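Local coordinates for protein HD superfamily hydrolase (Clostridium acetobutylicum ATCC 824, PDB 3CCG) that probably hydrolyses diadenosine tetraphosphate symmetrically to two molecules of ADP, using an HD domain that carries a pair of iron ions, at residues A45-A48 / G49-D53; K56-G60 / E61-E65; R91-A94 / K95-G99; M119-L122 / E123-Y127. All blocks are in the same frame, centred on the assembly; numbering follows the deposited sequence.

Interaction 1 of 4, residues A45-A48 / G49-D53; sequences ARIA and GLVHD. With FE (Fe (III) ion), chain C; FE (Fe (III) ion), chain B.
A first torsion of 79° sets the His52 ring between its own backbone N and carbonyl carbon, with His52 CB resting 3.2 Å from Ala48 O, one turn back along the helix. In the same residue chi2 of -76° turns ND1 toward Gly49 and NE2 toward one iron, which lies in the ring plane at that nitrogen. This is the His-Asp pair that names the HD domain, placed where helix 42-51 gives way to a loop. The preceding turns are regular: Gly49 N, Leu50 N and Val51 N donate to the carbonyls of Ala45, Arg46 and Ile47. Beside them, Ile47 CG2 lies 4.4 Å from Val51 CG1, a loose apolar touch, while Val51 CG2 packs against Ile47 O.

The imidazole is fixed at both of its nitrogens. His52 ND1 donates to Gly49 O over 2.8 Å, the acceptor lying close to the ring plane, and this second-shell bond fixes the rotation of the ring. Asp53 lays its CB over the rim of one face, and its carboxylate bridges the two irons. His23 and Asp130 add to the iron held by His52, His86 and His112 to the other, with waters and a phosphate also bound. Asp53 OD1 binds one iron at 2.2 Å; Asp53 OD2 and His52 NE2 each bind the other at 2.5 Å.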
# COMPACT_ATOMS: atom_id res chain seq x y z
N ALA A 45 -4.54 -22.26 -18.82
CA ALA A 45 -3.22 -22.01 -18.29
C ALA A 45 -2.23 -21.80 -19.43
O ALA A 45 -1.40 -20.88 -19.43
CB ALA A 45 -2.76 -23.14 -17.39
N ARG A 46 -2.25 -22.69 -20.41
CA ARG A 46 -1.33 -22.59 -21.57
C ARG A 46 -1.49 -21.26 -22.34
O ARG A 46 -0.50 -20.61 -22.71
CB ARG A 46 -1.52 -23.79 -22.53
CG ARG A 46 -0.57 -23.81 -23.78
CD ARG A 46 -0.93 -24.90 -24.82
NE ARG A 46 -1.18 -26.15 -24.12
CZ ARG A 46 -0.23 -26.93 -23.62
NH1 ARG A 46 1.04 -26.60 -23.81
NH2 ARG A 46 -0.53 -28.04 -22.97
N ILE A 47 -2.72 -20.88 -22.65
CA ILE A 47 -2.90 -19.64 -23.45
C ILE A 47 -2.59 -18.40 -22.61
O ILE A 47 -1.92 -17.51 -23.08
CB ILE A 47 -4.28 -19.54 -24.07
CG1 ILE A 47 -4.56 -20.71 -25.01
CG2 ILE A 47 -4.48 -18.20 -24.90
CD1 ILE A 47 -6.05 -20.87 -25.26
N ALA A 48 -3.06 -18.36 -21.38
CA ALA A 48 -2.77 -17.19 -20.57
C ALA A 48 -1.28 -17.08 -20.36
O ALA A 48 -0.72 -15.98 -20.43
CB ALA A 48 -3.52 -17.30 -19.23
N GLY A 49 -0.58 -18.17 -20.07
CA GLY A 49 0.85 -18.11 -19.86
C GLY A 49 1.60 -17.70 -21.12
O GLY A 49 2.55 -16.91 -21.12
N LEU A 50 1.17 -18.26 -22.26
CA LEU A 50 1.81 -17.93 -23.50
C LEU A 50 1.72 -16.44 -23.85
O LEU A 50 2.72 -15.85 -24.28
CB LEU A 50 1.22 -18.76 -24.65
CG LEU A 50 1.83 -18.55 -26.06
CD1 LEU A 50 3.33 -18.85 -26.08
CD2 LEU A 50 1.04 -19.39 -27.06
N VAL A 51 0.54 -15.85 -23.67
CA VAL A 51 0.31 -14.49 -24.16
C VAL A 51 0.38 -13.39 -23.11
O VAL A 51 0.27 -12.21 -23.43
CB VAL A 51 -1.03 -14.39 -24.91
CG1 VAL A 51 -1.15 -15.51 -25.97
CG2 VAL A 51 -2.18 -14.44 -23.97
N HIS A 52 0.71 -13.75 -21.88
CA HIS A 52 0.61 -12.80 -20.75
C HIS A 52 1.45 -11.55 -20.99
O HIS A 52 1.05 -10.47 -20.51
CB HIS A 52 1.01 -13.44 -19.42
CG HIS A 52 2.48 -13.55 -19.22
ND1 HIS A 52 3.30 -14.48 -19.85
CD2 HIS A 52 3.30 -12.79 -18.48
CE1 HIS A 52 4.54 -14.29 -19.46
NE2 HIS A 52 4.58 -13.25 -18.65
N ASP A 53 2.58 -11.67 -21.68
CA ASP A 53 3.52 -10.55 -21.85
C ASP A 53 3.39 -10.00 -23.29
O ASP A 53 4.32 -9.38 -23.77
CB ASP A 53 4.99 -10.91 -21.53
CG ASP A 53 5.43 -10.46 -20.19
OD1 ASP A 53 4.72 -9.75 -19.47
OD2 ASP A 53 6.55 -10.86 -19.80
FE FE C . 6.57 -12.07 -17.63
FE FE B . 4.91 -9.15 -17.39
O HOH W 1 5.38 -11.08 -16.90
O HOH W 2 5.22 -8.59 -15.39

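Interaction 2 of 4, residues K56-G60 / E61-E65. With PO4 (phosphate ion), chain D.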
# COMPACT_ATOMS: atom_id res chain seq x y z
N LYS A 56 4.43 -6.46 -23.52
CA LYS A 56 5.61 -6.13 -22.74
C LYS A 56 6.62 -5.18 -23.41
O LYS A 56 7.24 -4.36 -22.72
CB LYS A 56 6.34 -7.43 -22.35
CG LYS A 56 7.69 -7.25 -21.55
CD LYS A 56 7.39 -6.68 -20.25
CE LYS A 56 8.67 -6.68 -19.34
NZ LYS A 56 8.42 -6.36 -17.95
N LYS A 57 6.78 -5.31 -24.70
CA LYS A 57 7.79 -4.56 -25.43
C LYS A 57 7.28 -3.25 -26.02
O LYS A 57 7.94 -2.61 -26.83
CB LYS A 57 8.40 -5.40 -26.55
CG LYS A 57 9.23 -6.55 -26.08
CD LYS A 57 10.47 -6.03 -25.38
CE LYS A 57 11.50 -7.16 -25.19
NZ LYS A 57 12.59 -6.60 -24.35
N LEU A 58 6.14 -2.79 -25.57
CA LEU A 58 5.65 -1.48 -26.03
C LEU A 58 6.14 -0.38 -25.12
O LEU A 58 6.32 -0.58 -23.90
CB LEU A 58 4.14 -1.50 -26.01
CG LEU A 58 3.45 -2.46 -26.97
CD1 LEU A 58 1.94 -2.49 -26.77
CD2 LEU A 58 3.81 -2.06 -28.39
N PRO A 59 6.33 0.84 -25.67
CA PRO A 59 6.71 1.95 -24.81
C PRO A 59 5.59 2.29 -23.86
O PRO A 59 4.43 2.04 -24.18
CB PRO A 59 6.89 3.10 -25.77
CG PRO A 59 6.96 2.57 -27.08
CD PRO A 59 6.32 1.20 -27.09
N GLY A 60 5.89 2.81 -22.69
CA GLY A 60 4.87 3.16 -21.69
C GLY A 60 3.80 4.11 -22.23
O GLY A 60 2.62 4.01 -21.91
N GLU A 61 4.25 5.07 -23.02
CA GLU A 61 3.31 6.05 -23.60
C GLU A 61 2.28 5.31 -24.47
O GLU A 61 1.09 5.64 -24.46
CB GLU A 61 4.05 7.13 -24.41
CG GLU A 61 3.10 8.14 -25.05
CD GLU A 61 3.81 9.26 -25.73
OE1 GLU A 61 5.08 9.27 -25.75
OE2 GLU A 61 3.08 10.12 -26.27
N LYS A 62 2.74 4.33 -25.25
CA LYS A 62 1.83 3.57 -26.15
C LYS A 62 0.93 2.69 -25.29
O LYS A 62 -0.26 2.50 -25.58
CB LYS A 62 2.65 2.76 -27.13
CG LYS A 62 1.83 1.92 -28.07
CD LYS A 62 0.85 2.73 -28.86
CE LYS A 62 1.48 3.50 -29.97
NZ LYS A 62 0.40 3.87 -30.98
N ILE A 63 1.47 2.07 -24.27
CA ILE A 63 0.65 1.25 -23.33
C ILE A 63 -0.51 2.13 -22.79
O ILE A 63 -1.69 1.74 -22.81
CB ILE A 63 1.51 0.68 -22.23
CG1 ILE A 63 2.31 -0.51 -22.81
CG2 ILE A 63 0.69 0.17 -20.99
CD1 ILE A 63 3.41 -0.98 -21.87
N ILE A 64 -0.17 3.32 -22.33
CA ILE A 64 -1.17 4.21 -21.79
C ILE A 64 -2.21 4.56 -22.86
O ILE A 64 -3.43 4.58 -22.59
CB ILE A 64 -0.52 5.46 -21.22
CG1 ILE A 64 0.31 5.13 -19.97
CG2 ILE A 64 -1.56 6.56 -20.90
CD1 ILE A 64 1.31 6.28 -19.59
N GLU A 65 -1.74 4.85 -24.05
CA GLU A 65 -2.63 5.18 -25.17
C GLU A 65 -3.59 4.04 -25.57
O GLU A 65 -4.75 4.31 -25.97
CB GLU A 65 -1.78 5.63 -26.36
CG GLU A 65 -1.25 7.01 -26.15
CD GLU A 65 -0.07 7.40 -27.05
OE1 GLU A 65 0.54 6.48 -27.66
OE2 GLU A 65 0.27 8.62 -27.07
P PO4 D . 8.12 -9.45 -16.55
O1 PO4 D . 7.05 -8.84 -17.59
O2 PO4 D . 7.64 -9.58 -15.09
O3 PO4 D . 9.42 -8.67 -16.68
O4 PO4 D . 8.45 -10.84 -16.92
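Two backbone hydrogen bonds tie Pro59 and Gly60 to the helix that they begin. Ile63 N donates to Pro59 O over 3.0 Å, and Ile64 N reaches Gly60 O over 2.9 Å. Pro59 occupies the N-cap position of helix 60-69, within the HD domain.

Apolar contacts come next. Leu58 CB meets Ile63 CG1 at 3.8 Å, and the isoleucine continues past it, so that Ile63 CD1 also lies near Leu58 O. With chi1 of -77°, Ile63 CG1 sits beside its own backbone N, which turns this branch back toward the incoming loop. Pro59 CD lies 4.0 Å from Lys62 CB, the two side chains running side by side in the same direction. The Ile63 side chain also touches His86, an iron ligand.

A charged contact is made by Lys56. Bent at chi2, it sends its ammonium group to a phosphate ion, probably acquired from the crystallisation liquor, whose oxygens also bind both irons; this places Lys56 at the active site. Lys56 NZ donates to two of the phosphate oxygens, at 2.9 Å to O1 and 2.8 Å to O3, bridging them.

Interaction 3 of 4, residues R91-A94 / K95-G99; sequences RILA and KKVIG
The flat groups that meet here are peptide carbonyls, and the one of Leu93 is gripped by two N-H groups, those of Val97 and Ile98. Ile98 N approaches Leu93 O nearly head-on, with a C=O...N angle of 163°, whereas Val97 N comes in tilted 29° from the carbonyl plane. The distances are alike, 3.0 Å from Ile98 N and 2.9 Å from Val97 N to Leu93 O, so one acceptor serves both a four-residue and a five-residue step. Just before it the spacing is ordinary: Lys95 N binds Arg91 O and Lys96 N binds Ile92 O, both four residues apart.

The shared acceptor marks a pi-type widening in the last turn of helix 87-98, one of the helices of the HD domain. Gly99 then leaves helical geometry with a positive phi of 83°, where a CB would collide with the carbonyl oxygen of Ile98, which calls for glycine.

Leu93 and Val97 run side by side, Leu93 CD2 reaching Val97 CG2 at 4.1 Å, and both also touch Tyr11 of helix 5-38. Ile98 CB sits 3.5 Å from Ala94 O. The charged ends turn elsewhere, Arg91 to Glu110 and Asn107, both of helix 103-110, and Lys95 NZ to Asp101.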
# COMPACT_ATOMS: atom_id res chain seq x y z
N ARG A 91 -4.06 -7.56 -21.91
CA ARG A 91 -5.46 -8.03 -21.92
C ARG A 91 -6.17 -7.49 -23.13
O ARG A 91 -6.89 -8.22 -23.86
CB ARG A 91 -6.16 -7.61 -20.66
CG ARG A 91 -7.65 -7.83 -20.64
CD ARG A 91 -8.42 -7.10 -19.52
NE ARG A 91 -9.82 -7.39 -19.72
CZ ARG A 91 -10.55 -8.18 -18.96
NH1 ARG A 91 -10.06 -8.69 -17.86
NH2 ARG A 91 -11.83 -8.38 -19.29
N ILE A 92 -5.96 -6.21 -23.40
CA ILE A 92 -6.62 -5.56 -24.55
C ILE A 92 -6.17 -6.16 -25.87
O ILE A 92 -6.99 -6.43 -26.78
CB ILE A 92 -6.39 -4.05 -24.50
CG1 ILE A 92 -7.14 -3.46 -23.35
CG2 ILE A 92 -6.86 -3.38 -25.80
CD1 ILE A 92 -6.73 -1.95 -23.06
N LEU A 93 -4.87 -6.39 -26.03
CA LEU A 93 -4.39 -6.99 -27.26
C LEU A 93 -4.92 -8.44 -27.37
O LEU A 93 -5.31 -8.91 -28.43
CB LEU A 93 -2.85 -7.01 -27.35
CG LEU A 93 -2.18 -5.65 -27.37
CD1 LEU A 93 -0.68 -5.83 -27.46
CD2 LEU A 93 -2.70 -4.81 -28.51
N ALA A 94 -4.88 -9.19 -26.28
CA ALA A 94 -5.35 -10.58 -26.29
C ALA A 94 -6.82 -10.63 -26.76
O ALA A 94 -7.20 -11.49 -27.56
CB ALA A 94 -5.22 -11.16 -24.90
N LYS A 95 -7.63 -9.73 -26.26
CA LYS A 95 -9.07 -9.67 -26.67
C LYS A 95 -9.28 -9.15 -28.07
O LYS A 95 -9.92 -9.83 -28.87
CB LYS A 95 -9.83 -8.79 -25.68
CG LYS A 95 -11.30 -8.44 -25.98
CD LYS A 95 -12.25 -9.47 -25.55
CE LYS A 95 -13.68 -9.10 -26.05
NZ LYS A 95 -14.61 -10.13 -25.61
N LYS A 96 -8.69 -8.00 -28.39
CA LYS A 96 -9.03 -7.32 -29.62
C LYS A 96 -8.22 -7.71 -30.82
O LYS A 96 -8.69 -7.56 -31.96
CB LYS A 96 -8.90 -5.80 -29.47
CG LYS A 96 -9.75 -5.19 -28.45
CD LYS A 96 -11.21 -5.32 -28.74
CE LYS A 96 -12.00 -4.61 -27.68
NZ LYS A 96 -13.42 -4.46 -28.09
N VAL A 97 -7.02 -8.19 -30.60
CA VAL A 97 -6.13 -8.57 -31.69
C VAL A 97 -6.09 -10.09 -31.85
O VAL A 97 -6.35 -10.63 -32.94
CB VAL A 97 -4.71 -8.01 -31.49
CG1 VAL A 97 -3.73 -8.58 -32.50
CG2 VAL A 97 -4.78 -6.49 -31.58
N ILE A 98 -5.85 -10.80 -30.75
CA ILE A 98 -5.70 -12.27 -30.80
C ILE A 98 -7.06 -12.98 -30.81
O ILE A 98 -7.15 -14.11 -31.31
CB ILE A 98 -4.77 -12.78 -29.68
CG1 ILE A 98 -3.40 -12.09 -29.76
CG2 ILE A 98 -4.64 -14.30 -29.75
CD1 ILE A 98 -2.45 -12.41 -28.58
N GLY A 99 -8.09 -12.32 -30.31
CA GLY A 99 -9.42 -12.90 -30.26
C GLY A 99 -9.74 -13.81 -29.11
O GLY A 99 -10.61 -14.70 -29.24

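Interaction 4 of 4, residues M119-L122 / E123-Y127; sequences MSLL and EKIIY
Ser120 OG has two hydrogen-bond partners, accepting from Glu123 N at 3.0 Å in a nearly straight bond and pairing with Asp104 OD1 of helix 103-110. In return, Ser120 N donates to Glu123 OE2, also over 3.0 Å, meeting that oxygen from above the carboxylate plane. The reciprocal pair is a capping box, which closes the N-terminus of helix 121-132. A chi1 of 76° at Ser120 swings OG over the first helical turn, while Glu123 CG, anti to its own carbonyl carbon, leads the carboxylate back to the cap.

Met119, a selenomethionine, packs along the turn, between it and helix 152-170. Met119 CB lies 3.8 Å from Lys124 CG, and the chain bends at its third torsion to bring Met119 CE within 3.7 Å of Tyr127 CB. Further along, Leu121 CD1 touches Ile125 CD1 at 4.0 Å, the two side chains crossing at a slant, and Leu122 runs alongside Ile126.

Glu123 OE1 forms a salt bridge with Arg116, so both carboxylate oxygens of this buried residue have partners. The positive charge of Arg116, together with the N-H groups of the helix start, should favour the ionised form of Glu123.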
# COMPACT_ATOMS: atom_id res chain seq x y z
N MSE A 119 -8.14 -13.09 -6.34
CA MSE A 119 -7.67 -13.68 -7.59
C MSE A 119 -8.26 -15.09 -7.77
O MSE A 119 -8.41 -15.86 -6.86
CB MSE A 119 -6.13 -13.77 -7.58
CG MSE A 119 -5.41 -12.40 -7.59
SE MSE A 119 -3.65 -12.35 -7.12
CE MSE A 119 -2.80 -12.98 -8.70
N SER A 120 -8.55 -15.40 -9.02
CA SER A 120 -8.90 -16.75 -9.35
C SER A 120 -7.64 -17.62 -9.28
O SER A 120 -6.50 -17.16 -9.31
CB SER A 120 -9.50 -16.81 -10.76
OG SER A 120 -8.46 -16.70 -11.74
N LEU A 121 -7.87 -18.93 -9.26
CA LEU A 121 -6.81 -19.88 -9.29
C LEU A 121 -5.92 -19.62 -10.53
O LEU A 121 -4.69 -19.62 -10.41
CB LEU A 121 -7.39 -21.29 -9.29
CG LEU A 121 -6.35 -22.38 -9.45
CD1 LEU A 121 -5.21 -22.34 -8.41
CD2 LEU A 121 -7.05 -23.75 -9.49
N LEU A 122 -6.54 -19.36 -11.70
CA LEU A 122 -5.75 -19.11 -12.94
C LEU A 122 -4.91 -17.83 -12.77
O LEU A 122 -3.74 -17.82 -13.12
CB LEU A 122 -6.63 -19.04 -14.15
CG LEU A 122 -5.91 -18.78 -15.49
CD1 LEU A 122 -5.01 -20.03 -15.81
CD2 LEU A 122 -6.95 -18.45 -16.57
N GLU A 123 -5.51 -16.78 -12.23
CA GLU A 123 -4.77 -15.54 -12.02
C GLU A 123 -3.54 -15.78 -11.14
O GLU A 123 -2.44 -15.29 -11.42
CB GLU A 123 -5.65 -14.50 -11.35
CG GLU A 123 -6.70 -13.88 -12.18
CD GLU A 123 -7.60 -12.96 -11.39
OE1 GLU A 123 -7.06 -11.92 -10.92
OE2 GLU A 123 -8.79 -13.28 -11.18
N LYS A 124 -3.70 -16.58 -10.06
CA LYS A 124 -2.61 -16.87 -9.18
C LYS A 124 -1.47 -17.65 -9.89
O LYS A 124 -0.30 -17.41 -9.69
CB LYS A 124 -3.06 -17.63 -7.94
CG LYS A 124 -4.10 -16.89 -7.12
CD LYS A 124 -4.51 -17.69 -5.90
CE LYS A 124 -5.51 -16.91 -5.06
NZ LYS A 124 -6.06 -17.74 -3.92
N ILE A 125 -1.89 -18.68 -10.65
CA ILE A 125 -0.95 -19.51 -11.40
C ILE A 125 -0.10 -18.66 -12.37
O ILE A 125 1.14 -18.81 -12.46
CB ILE A 125 -1.72 -20.63 -12.13
CG1 ILE A 125 -2.21 -21.66 -11.11
CG2 ILE A 125 -0.81 -21.27 -13.15
CD1 ILE A 125 -3.07 -22.81 -11.70
N ILE A 126 -0.76 -17.71 -13.08
CA ILE A 126 -0.05 -16.92 -14.10
C ILE A 126 0.90 -15.94 -13.39
O ILE A 126 2.08 -15.80 -13.74
CB ILE A 126 -1.00 -16.23 -15.08
CG1 ILE A 126 -1.82 -17.30 -15.85
CG2 ILE A 126 -0.23 -15.31 -16.02
CD1 ILE A 126 -1.01 -18.45 -16.48
N TYR A 127 0.39 -15.33 -12.34
CA TYR A 127 1.21 -14.41 -11.56
C TYR A 127 2.50 -15.08 -11.04
O TYR A 127 3.62 -14.58 -11.21
CB TYR A 127 0.38 -13.79 -10.41
CG TYR A 127 1.22 -12.95 -9.46
CD1 TYR A 127 1.95 -13.57 -8.49
CD2 TYR A 127 1.36 -11.58 -9.62
CE1 TYR A 127 2.76 -12.89 -7.65
CE2 TYR A 127 2.19 -10.86 -8.78
CZ TYR A 127 2.91 -11.54 -7.82
OH TYR A 127 3.74 -10.90 -6.89

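Interactions 1 and 4 adjoin most closely, with centres 11 Å apart: Ile126 CD1 lies 3.6 Å from Gly49 N and Leu122 CD1 lies 3.6 Å from Ala45 CA, so the helix carrying the capping box packs against the one that leads into His52 and Asp53. Interaction 3 meets interaction 1 more lightly, through Val51 CG1 and Ile98 CD1 at 4.3 Å, and meets interaction 2 through Leu58 CD1 and Leu93 CD1, also at 4.3 Å. Interactions 2 and 4 lie on opposite sides of the chain's centre, their nearest atoms about 12 Å apart. The Ile63 and Ile126 side chains remain about 9 and 8 Å from iron.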